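Local coordinates for acyl-CoA thioesterase II TesB2 (Mycobacterium marinum, PDB 3U0A), which probably hydrolyses fatty acyl-CoA thioesters to free fatty acids and coenzyme A, at residues A[118-130]-A[254-266]. Sequence-based numbering, arbitrary orientation.
Sequences SHQDAMPAAPPPD and HGKIFTQGGELVA. With SO4 (sulfate ion), chain L.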
loop_
_atom_site.group_PDB
_atom_site.type_symbol
_atom_site.label_atom_id
_atom_site.label_comp_id
_atom_site.label_asym_id
_atom_site.label_seq_id
_atom_site.Cartn_x
_atom_site.Cartn_y
_atom_site.Cartn_z
ATOM N N SER A 118 -0.253 8.765 19.706
ATOM C CA SER A 118 -0.469 9.881 18.765
ATOM C C SER A 118 0.831 10.454 18.237
ATOM O O SER A 118 1.713 10.741 19.022
ATOM C CB SER A 118 -1.185 11.020 19.468
ATOM O OG SER A 118 -2.512 11.049 19.058
ATOM N N HIS A 119 0.929 10.646 16.925
ATOM C CA HIS A 119 1.987 11.473 16.328
ATOM C C HIS A 119 1.724 11.652 14.859
ATOM O O HIS A 119 0.912 10.906 14.274
ATOM C CB HIS A 119 3.386 10.870 16.553
ATOM C CG HIS A 119 3.569 9.498 15.959
ATOM N ND1 HIS A 119 3.470 8.384 16.676
ATOM C CD2 HIS A 119 3.878 9.111 14.682
ATOM C CE1 HIS A 119 3.691 7.339 15.884
ATOM N NE2 HIS A 119 3.944 7.788 14.671
ATOM N N GLN A 120 2.404 12.637 14.256
ATOM C CA GLN A 120 2.386 12.805 12.789
ATOM C C GLN A 120 3.600 13.582 12.299
ATOM O O GLN A 120 4.196 14.329 13.056
ATOM C CB GLN A 120 1.100 13.492 12.316
ATOM C CG GLN A 120 1.062 14.993 12.529
ATOM C CD GLN A 120 -0.316 15.600 12.263
ATOM O OE1 GLN A 120 -0.573 16.116 11.160
ATOM N NE2 GLN A 120 -1.204 15.562 13.279
ATOM N N ASP A 121 3.969 13.392 11.039
ATOM C CA ASP A 121 5.070 14.141 10.446
ATOM C C ASP A 121 4.592 15.577 10.248
ATOM O O ASP A 121 3.402 15.838 10.075
ATOM C CB ASP A 121 5.507 13.538 9.079
ATOM C CG ASP A 121 6.253 12.217 9.214
ATOM O OD1 ASP A 121 6.607 11.830 10.339
ATOM O OD2 ASP A 121 6.475 11.551 8.180
ATOM N N ALA A 122 5.523 16.504 10.273
ATOM C CA ALA A 122 5.197 17.901 10.074
ATOM C C ALA A 122 4.858 18.122 8.601
ATOM O O ALA A 122 5.408 17.473 7.696
ATOM C CB ALA A 122 6.360 18.798 10.505
ATOM N N MET A 123 3.935 19.035 8.373
ATOM C CA MET A 123 3.670 19.480 7.047
ATOM C C MET A 123 4.945 20.062 6.419
ATOM O O MET A 123 5.580 20.904 7.018
ATOM C CB MET A 123 2.595 20.561 7.070
ATOM C CG MET A 123 1.967 20.738 5.704
ATOM S SD MET A 123 0.826 22.090 5.727
ATOM C CE MET A 123 0.282 22.225 4.019
ATOM N N PRO A 124 5.298 19.633 5.197
ATOM C CA PRO A 124 6.436 20.218 4.514
ATOM C C PRO A 124 6.197 21.685 4.179
ATOM O O PRO A 124 5.041 22.129 4.054
ATOM C CB PRO A 124 6.555 19.404 3.227
ATOM C CG PRO A 124 5.170 18.989 2.963
ATOM C CD PRO A 124 4.569 18.710 4.322
ATOM N N ALA A 125 7.303 22.422 4.089
ATOM C CA ALA A 125 7.268 23.783 3.630
ATOM C C ALA A 125 6.755 23.780 2.201
ATOM O O ALA A 125 7.380 23.204 1.299
ATOM C CB ALA A 125 8.662 24.412 3.696
ATOM N N ALA A 126 5.578 24.354 2.020
ATOM C CA ALA A 126 5.042 24.628 0.701
ATOM C C ALA A 126 4.615 26.098 0.714
ATOM O O ALA A 126 4.488 26.718 1.795
ATOM C CB ALA A 126 3.875 23.711 0.368
ATOM N N PRO A 127 4.487 26.686 -0.476
ATOM C CA PRO A 127 3.998 28.040 -0.497
ATOM C C PRO A 127 2.485 27.974 -0.426
ATOM O O PRO A 127 1.915 26.943 -0.790
ATOM C CB PRO A 127 4.488 28.578 -1.840
ATOM C CG PRO A 127 4.711 27.381 -2.674
ATOM C CD PRO A 127 5.089 26.277 -1.753
ATOM N N PRO A 128 1.830 29.045 0.064
ATOM C CA PRO A 128 0.387 28.970 0.093
ATOM C C PRO A 128 -0.204 28.842 -1.316
ATOM O O PRO A 128 0.448 29.209 -2.293
ATOM C CB PRO A 128 -0.024 30.291 0.750
ATOM C CG PRO A 128 1.121 30.651 1.612
ATOM C CD PRO A 128 2.347 30.124 0.920
ATOM N N PRO A 129 -1.422 28.302 -1.427
ATOM C CA PRO A 129 -2.021 28.176 -2.767
ATOM C C PRO A 129 -2.367 29.516 -3.409
ATOM O O PRO A 129 -2.334 29.652 -4.623
ATOM C CB PRO A 129 -3.308 27.388 -2.496
ATOM C CG PRO A 129 -3.630 27.655 -1.054
ATOM C CD PRO A 129 -2.313 27.821 -0.356
ATOM N N ASP A 130 -2.669 30.496 -2.565
ATOM C CA ASP A 130 -3.268 31.726 -3.081
ATOM C C ASP A 130 -2.342 32.512 -4.002
ATOM O O ASP A 130 -2.837 33.199 -4.930
ATOM C CB ASP A 130 -3.856 32.608 -1.970
ATOM C CG ASP A 130 -5.370 32.483 -1.883
ATOM O OD1 ASP A 130 -5.923 31.553 -2.522
ATOM O OD2 ASP A 130 -5.994 33.315 -1.183
ATOM N N HIS A 254 3.950 7.719 -4.422
ATOM C CA HIS A 254 3.703 7.780 -2.991
ATOM C C HIS A 254 3.343 9.169 -2.602
ATOM O O HIS A 254 4.011 10.130 -3.045
ATOM C CB HIS A 254 4.969 7.405 -2.239
ATOM C CG HIS A 254 4.876 7.649 -0.761
ATOM N ND1 HIS A 254 4.179 6.852 0.053
ATOM C CD2 HIS A 254 5.387 8.685 0.035
ATOM C CE1 HIS A 254 4.256 7.325 1.317
ATOM N NE2 HIS A 254 4.992 8.449 1.300
ATOM N N GLY A 255 2.342 9.319 -1.739
ATOM C CA GLY A 255 2.088 10.632 -1.210
ATOM C C GLY A 255 1.364 10.726 0.099
ATOM O O GLY A 255 0.786 9.750 0.553
ATOM N N LYS A 256 1.398 11.937 0.673
ATOM C CA LYS A 256 0.700 12.274 1.905
ATOM C C LYS A 256 -0.128 13.523 1.676
ATOM O O LYS A 256 0.259 14.406 0.952
ATOM C CB LYS A 256 1.683 12.552 3.032
ATOM C CG LYS A 256 2.885 11.655 3.038
ATOM C CD LYS A 256 3.407 11.473 4.453
ATOM C CE LYS A 256 4.541 10.438 4.495
ATOM N NZ LYS A 256 5.817 10.944 3.904
ATOM N N ILE A 257 -1.276 13.588 2.308
ATOM C CA ILE A 257 -2.181 14.680 2.081
ATOM C C ILE A 257 -2.417 15.415 3.390
ATOM O O ILE A 257 -2.725 14.804 4.405
ATOM C CB ILE A 257 -3.481 14.167 1.450
ATOM C CG1 ILE A 257 -3.224 13.793 0.008
ATOM C CG2 ILE A 257 -4.546 15.231 1.459
ATOM C CD1 ILE A 257 -3.734 12.440 -0.365
ATOM N N PHE A 258 -2.202 16.727 3.366
ATOM C CA PHE A 258 -2.385 17.553 4.542
ATOM C C PHE A 258 -3.476 18.589 4.294
ATOM O O PHE A 258 -3.705 19.004 3.157
ATOM C CB PHE A 258 -1.138 18.303 4.872
ATOM C CG PHE A 258 0.017 17.455 5.163
ATOM C CD1 PHE A 258 0.383 17.217 6.463
ATOM C CD2 PHE A 258 0.803 16.966 4.149
ATOM C CE1 PHE A 258 1.499 16.455 6.756
ATOM C CE2 PHE A 258 1.917 16.209 4.426
ATOM C CZ PHE A 258 2.268 15.942 5.731
ATOM N N THR A 259 -4.133 18.996 5.370
ATOM C CA THR A 259 -4.992 20.174 5.334
ATOM C C THR A 259 -4.082 21.395 5.368
ATOM O O THR A 259 -2.864 21.266 5.626
ATOM C CB THR A 259 -5.943 20.241 6.551
ATOM O OG1 THR A 259 -5.194 20.531 7.734
ATOM C CG2 THR A 259 -6.682 18.911 6.735
ATOM N N GLN A 260 -4.658 22.567 5.151
ATOM C CA GLN A 260 -3.871 23.775 5.179
ATOM C C GLN A 260 -3.354 24.090 6.601
ATOM O O GLN A 260 -2.268 24.632 6.765
ATOM C CB GLN A 260 -4.678 24.926 4.638
ATOM C CG GLN A 260 -3.823 25.916 3.872
ATOM C CD GLN A 260 -4.644 27.065 3.313
ATOM O OE1 GLN A 260 -5.860 27.143 3.549
ATOM N NE2 GLN A 260 -3.990 27.959 2.576
ATOM N N GLY A 261 -4.105 23.718 7.627
ATOM C CA GLY A 261 -3.626 23.857 9.003
ATOM C C GLY A 261 -2.588 22.809 9.409
ATOM O O GLY A 261 -2.151 22.775 10.566
ATOM N N GLY A 262 -2.204 21.934 8.478
ATOM C CA GLY A 262 -1.031 21.078 8.673
ATOM C C GLY A 262 -1.326 19.704 9.214
ATOM O O GLY A 262 -0.418 19.003 9.581
ATOM N N GLU A 263 -2.597 19.319 9.256
ATOM C CA GLU A 263 -2.970 17.999 9.694
ATOM C C GLU A 263 -2.756 16.985 8.582
ATOM O O GLU A 263 -3.269 17.160 7.483
ATOM C CB GLU A 263 -4.442 17.947 10.089
ATOM C CG GLU A 263 -4.850 18.830 11.254
ATOM C CD GLU A 263 -4.395 18.302 12.631
ATOM O OE1 GLU A 263 -4.690 17.121 12.972
ATOM O OE2 GLU A 263 -3.759 19.098 13.396
ATOM N N LEU A 264 -2.027 15.912 8.890
ATOM C CA LEU A 264 -1.839 14.793 7.971
ATOM C C LEU A 264 -3.092 13.923 8.041
ATOM O O LEU A 264 -3.421 13.409 9.100
ATOM C CB LEU A 264 -0.575 13.991 8.362
ATOM C CG LEU A 264 -0.334 12.655 7.684
ATOM C CD1 LEU A 264 -0.215 12.805 6.180
ATOM C CD2 LEU A 264 0.929 12.070 8.254
ATOM N N VAL A 265 -3.774 13.773 6.908
ATOM C CA VAL A 265 -5.100 13.180 6.875
ATOM C C VAL A 265 -5.192 11.921 6.049
ATOM O O VAL A 265 -6.093 11.134 6.303
ATOM C CB VAL A 265 -6.147 14.202 6.369
ATOM C CG1 VAL A 265 -6.126 15.443 7.253
ATOM C CG2 VAL A 265 -5.890 14.602 4.929
ATOM N N ALA A 266 -4.278 11.734 5.073
ATOM C CA ALA A 266 -4.182 10.490 4.269
ATOM C C ALA A 266 -2.792 10.227 3.652
ATOM O O ALA A 266 -2.019 11.158 3.395
ATOM C CB ALA A 266 -5.271 10.439 3.193
HETATM S S SO4 L . 9.172 9.259 2.695
HETATM O O1 SO4 L . 7.900 8.517 2.962
HETATM O O2 SO4 L . 10.263 8.294 2.241
HETATM O O3 SO4 L . 8.874 10.339 1.695
HETATM O O4 SO4 L . 9.608 9.868 4.008
#
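Gln120, in segment 118-130, is tied to the first residue of strand 264-275 through one hydrogen bond, Leu264 N to Gln120 OE1, 2.7 Å long and nearly straight (165°), with the donor tilted 32° from the amide carbonyl plane. With CG lodged between the backbone N and the carbonyl carbon (chi1 78°), the extended chain brings its amide to the start of that strand. Asp121 OD2 and Lys256 NZ lie 4.4 Å apart, beyond salt-bridge range; the other carboxylate oxygen, OD1, accepts a hydrogen bond from Ala169 N of the second subunit, while Lys256 NZ bonds weakly to a sulfate ion.

An aromatic ring on a hairpin can seat a passing chain, and Phe258 does so here. Met123 CA sits over one face in a CH-pi contact, 4.1 Å from the ring centroid, and Leu264 CD1 lies on the opposite face. From the Met123 side of the ring, the extended thioether chain runs along the type I turn Thr259-Gly262, its SD 3.6 Å from Gly262 CA, while Pro124 CD approaches Phe258 CE2 obliquely (3.6 Å). Farther along, Pro129 CD meets the amide of Gln260.

Segment 118-130 thus crosses the end of hairpin 250-259/264-275, in a chain consistent with the double-hotdog fold of TesB-type thioesterases, and packs against strands 171-178 and 237-247, while His119 and Gln120 extend a sheet of the second subunit.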